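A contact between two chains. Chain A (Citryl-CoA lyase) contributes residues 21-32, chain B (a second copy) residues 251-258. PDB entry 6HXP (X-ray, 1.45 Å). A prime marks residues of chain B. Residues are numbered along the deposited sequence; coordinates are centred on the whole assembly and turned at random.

Chain A 21-32: GYRLLDLVGNLS
Chain B 251-258: ELPQELKK

The two stretches run in the same sense, as the CA register shows: Tyr22 CA lies 6.2 Å from Glu251′ CA at one end, and Asn30 CA lies 5.9 Å from Lys258′ CA at the other. Together they bury 460 Å², summed over both sides.

Chain A opens at Gly21 with phi/psi of 86/-12, angles at which a CB would jam against the preceding carbonyl; a CB here would find nothing of the chain B stretch within 5.5 Å. Tyr22 is extended (-97/140), with its CA-to-CB bond toward the chain B stretch and chi1 m (-66°), chi2 -75°. Its ring meets two different groups. Glu251′ O approaches the ring edge, close to the ring plane, 3.5 Å from Tyr22 CE1. Leu252′ CD2 sits 3.8 Å from Tyr22 CD1 and makes an off-centre CH-pi contact, 4.2 Å from the ring centroid and 29° off the normal.

Arg23 (-63/120) is the N-cap of the helix 24-27, its O accepting from Asp26 N at 2.9 Å and from Leu27 N at 3.2 Å. Its side chain, t at chi1 to chi3, makes no contact with the chain B stretch but forms a salt bridge along its own chain, Arg23 NH1 to Asp26 OD1, 2.8 Å. Leu24 and Leu25 are out of reach.

The CA-to-CB bond of Asp26 (-80/-26; chi1 m, chi2 -10°) is directed toward the chain B stretch. Asp26 OD2 lies 4.2 Å from Glu251′ OE2, two like charges close together, with water 1 donating to both, to Asp26 OD2 at 2.6 Å and to Glu251′ OE2 at 3.0 Å, and accepting from Leu252′ N at 2.9 Å. Glu251′ OE2 is also bridged within chain B by Lys257′ NZ at 2.8 Å; that lysine, m then t throughout, gives a second bond from NZ to Gln254′ OE1 at 2.9 Å. Asp26 O approaches Leu252′ CD1 at 3.5 Å.

Leu27 (m, t) has its CA-to-CB bond directed away, yet its end comes nearer: Leu27 CD2 is 3.8 Å from Leu252′ CD2. Leu252′ (chi1 -83°, chi2 t) thus touches Tyr22, Asp26, Leu27 and, with CD1 4.4 Å from Asn30 CB, Asn30; it has the largest covered area, 90 Å².

Val28 (-62/125) leaves helical angles, and Gly29 has positive phi (87/-11). The CA-to-CB bond of Asn30 (-115/-32; chi1 m, chi2 -43°) is directed toward the chain B stretch. Asn30 ND2 donates to Asp26 O at 2.8 Å and 162°, while Asn30 OD1 accepts from Lys258′ N at 2.8 Å and 134°, the only direct hydrogen bond between the stretches. Lys258′ N also donates to Leu256′ O at 2.9 Å. Asn30 OD1 and Leu256′ O lie 3.1 Å apart; as two acceptors they are not bonded. Water 2 links the backbones, donating to Asn30 O and to Leu256′ O, both at 2.8 Å.

Leu256′ (m, t) closes the 3-10 segment 254-256; Leu256′ CD1 lies 4.5 Å from Leu31 CD2. Leu31 is extended (-109/147; chi1 -77°, chi2 -165°). Ser32, chi1 p, is out of reach and caps the next helix.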

# COMPACT_ATOMS: atom_id res chain seq x y z
N GLY A 21 0.09 -22.40 19.85
CA GLY A 21 -0.37 -23.42 20.77
C GLY A 21 -0.96 -22.95 22.08
O GLY A 21 -1.57 -23.76 22.79
N TYR A 22 -0.82 -21.67 22.41
CA TYR A 22 -1.39 -21.17 23.66
C TYR A 22 -2.74 -20.53 23.43
O TYR A 22 -2.88 -19.76 22.47
CB TYR A 22 -0.46 -20.15 24.32
CG TYR A 22 0.87 -20.72 24.80
CD1 TYR A 22 0.93 -21.50 25.95
CD2 TYR A 22 2.04 -20.50 24.10
CE1 TYR A 22 2.14 -22.07 26.38
CE2 TYR A 22 3.25 -21.04 24.52
CZ TYR A 22 3.30 -21.84 25.66
OH TYR A 22 4.47 -22.40 26.09
N ARG A 23 -3.67 -20.76 24.33
CA ARG A 23 -5.00 -20.16 24.26
C ARG A 23 -4.86 -18.64 24.38
O ARG A 23 -4.38 -18.14 25.41
CB ARG A 23 -5.85 -20.71 25.38
CG ARG A 23 -7.28 -20.25 25.37
CD ARG A 23 -8.01 -20.92 26.54
NE ARG A 23 -9.42 -20.55 26.55
CZ ARG A 23 -10.01 -19.84 27.51
NH1 ARG A 23 -9.32 -19.42 28.56
NH2 ARG A 23 -11.30 -19.55 27.42
N LEU A 24 -5.29 -17.91 23.35
CA LEU A 24 -5.16 -16.44 23.37
C LEU A 24 -5.83 -15.84 24.60
O LEU A 24 -5.23 -14.96 25.22
CB LEU A 24 -5.70 -15.85 22.08
CG LEU A 24 -5.54 -14.29 21.99
CD1 LEU A 24 -4.13 -13.84 22.28
CD2 LEU A 24 -5.95 -13.82 20.62
N LEU A 25 -6.98 -16.35 25.02
CA LEU A 25 -7.66 -15.81 26.18
C LEU A 25 -6.87 -15.99 27.46
O LEU A 25 -7.07 -15.20 28.39
CB LEU A 25 -9.08 -16.32 26.27
CG LEU A 25 -9.94 -15.64 25.13
CD1 LEU A 25 -11.31 -15.83 25.34
CD2 LEU A 25 -9.69 -14.11 25.00
N ASP A 26 -5.96 -17.00 27.54
CA ASP A 26 -5.08 -17.14 28.70
C ASP A 26 -3.91 -16.17 28.62
O ASP A 26 -3.32 -15.83 29.64
CB ASP A 26 -4.57 -18.57 28.84
CG ASP A 26 -5.63 -19.57 29.28
OD1 ASP A 26 -6.74 -19.13 29.66
OD2 ASP A 26 -5.38 -20.77 29.19
N LEU A 27 -3.50 -15.75 27.42
CA LEU A 27 -2.41 -14.79 27.29
C LEU A 27 -2.89 -13.41 27.68
O LEU A 27 -2.14 -12.65 28.31
CB LEU A 27 -1.93 -14.75 25.85
CG LEU A 27 -1.41 -16.08 25.22
CD1 LEU A 27 -0.92 -15.85 23.82
CD2 LEU A 27 -0.34 -16.69 26.08
N VAL A 28 -4.14 -13.08 27.32
CA VAL A 28 -4.72 -11.76 27.61
C VAL A 28 -4.75 -11.59 29.13
O VAL A 28 -5.35 -12.41 29.83
CB VAL A 28 -6.13 -11.64 27.01
CG1 VAL A 28 -6.83 -10.34 27.45
CG2 VAL A 28 -6.07 -11.70 25.46
N GLY A 29 -4.14 -10.50 29.62
CA GLY A 29 -4.07 -10.18 31.04
C GLY A 29 -2.89 -10.81 31.76
O GLY A 29 -2.65 -10.47 32.93
N ASN A 30 -2.19 -11.76 31.12
CA ASN A 30 -1.08 -12.48 31.72
C ASN A 30 0.25 -12.22 31.08
O ASN A 30 1.27 -12.29 31.76
CB ASN A 30 -1.36 -13.98 31.73
CG ASN A 30 -2.47 -14.29 32.73
OD1 ASN A 30 -2.48 -13.74 33.86
ND2 ASN A 30 -3.35 -15.22 32.38
N LEU A 31 0.29 -11.96 29.79
CA LEU A 31 1.54 -11.59 29.11
C LEU A 31 1.46 -10.11 28.73
O LEU A 31 0.37 -9.59 28.42
CB LEU A 31 1.71 -12.35 27.77
CG LEU A 31 2.14 -13.78 27.78
CD1 LEU A 31 2.59 -14.23 26.40
CD2 LEU A 31 3.14 -14.10 28.81
N SER A 32 2.58 -9.43 28.74
CA SER A 32 2.59 -8.08 28.20
C SER A 32 2.52 -8.19 26.68
O SER A 32 2.77 -9.25 26.07
CB SER A 32 3.89 -7.38 28.58
OG SER A 32 4.99 -7.83 27.81
N GLU B 251 -0.76 -25.67 27.69
CA GLU B 251 -1.10 -24.74 28.74
C GLU B 251 0.04 -23.80 29.04
O GLU B 251 1.22 -24.21 28.99
CB GLU B 251 -1.39 -25.55 30.03
CG GLU B 251 -2.62 -26.43 29.97
CD GLU B 251 -3.94 -25.70 29.98
OE1 GLU B 251 -4.95 -26.34 29.62
OE2 GLU B 251 -3.98 -24.52 30.40
N LEU B 252 -0.26 -22.58 29.44
CA LEU B 252 0.77 -21.70 29.95
C LEU B 252 1.26 -22.31 31.27
O LEU B 252 0.49 -22.96 31.97
CB LEU B 252 0.22 -20.32 30.38
CG LEU B 252 0.02 -19.27 29.41
CD1 LEU B 252 -0.58 -18.02 30.10
CD2 LEU B 252 1.33 -18.89 28.67
N PRO B 253 2.48 -21.98 31.71
CA PRO B 253 2.89 -22.33 33.07
C PRO B 253 1.88 -21.77 34.07
O PRO B 253 1.40 -20.64 33.93
CB PRO B 253 4.23 -21.65 33.23
CG PRO B 253 4.72 -21.48 31.85
CD PRO B 253 3.53 -21.23 31.01
N GLN B 254 1.56 -22.55 35.11
CA GLN B 254 0.53 -22.11 36.04
C GLN B 254 0.80 -20.77 36.70
O GLN B 254 -0.12 -19.99 36.90
CB GLN B 254 0.31 -23.16 37.15
CG GLN B 254 -0.26 -24.46 36.65
CD GLN B 254 -1.61 -24.33 35.99
OE1 GLN B 254 -1.77 -24.66 34.82
NE2 GLN B 254 -2.57 -23.71 36.66
N GLU B 255 2.05 -20.51 37.05
CA GLU B 255 2.39 -19.24 37.73
C GLU B 255 2.10 -18.03 36.88
O GLU B 255 1.99 -16.92 37.43
CB GLU B 255 3.84 -19.23 38.23
CG GLU B 255 4.89 -19.17 37.14
CD GLU B 255 6.25 -19.56 37.69
OE1 GLU B 255 6.43 -20.75 38.04
OE2 GLU B 255 7.14 -18.68 37.73
N LEU B 256 2.03 -18.18 35.55
CA LEU B 256 1.72 -17.05 34.68
C LEU B 256 0.23 -16.78 34.63
O LEU B 256 -0.15 -15.71 34.20
CB LEU B 256 2.24 -17.29 33.28
CG LEU B 256 3.76 -17.30 33.12
CD1 LEU B 256 4.10 -17.43 31.65
CD2 LEU B 256 4.39 -16.01 33.65
N LYS B 257 -0.62 -17.74 35.02
CA LYS B 257 -2.08 -17.54 35.02
C LYS B 257 -2.45 -16.71 36.27
O LYS B 257 -2.82 -17.24 37.32
CB LYS B 257 -2.80 -18.90 34.96
CG LYS B 257 -2.51 -19.72 33.69
CD LYS B 257 -3.27 -21.05 33.78
CE LYS B 257 -2.86 -22.04 32.75
NZ LYS B 257 -3.53 -23.35 32.95
N LYS B 258 -2.26 -15.40 36.15
CA LYS B 258 -2.51 -14.33 37.11
C LYS B 258 -1.61 -14.45 38.32
O LYS B 258 -0.45 -14.06 38.19
CB LYS B 258 -4.00 -14.21 37.48
CG LYS B 258 -4.81 -13.67 36.30
CD LYS B 258 -6.32 -13.69 36.53
CE LYS B 258 -7.02 -12.54 35.83
NZ LYS B 258 -8.49 -12.54 36.08
O HOH W 1 -3.06 -21.95 29.15
O HOH W 2 1.11 -13.23 34.44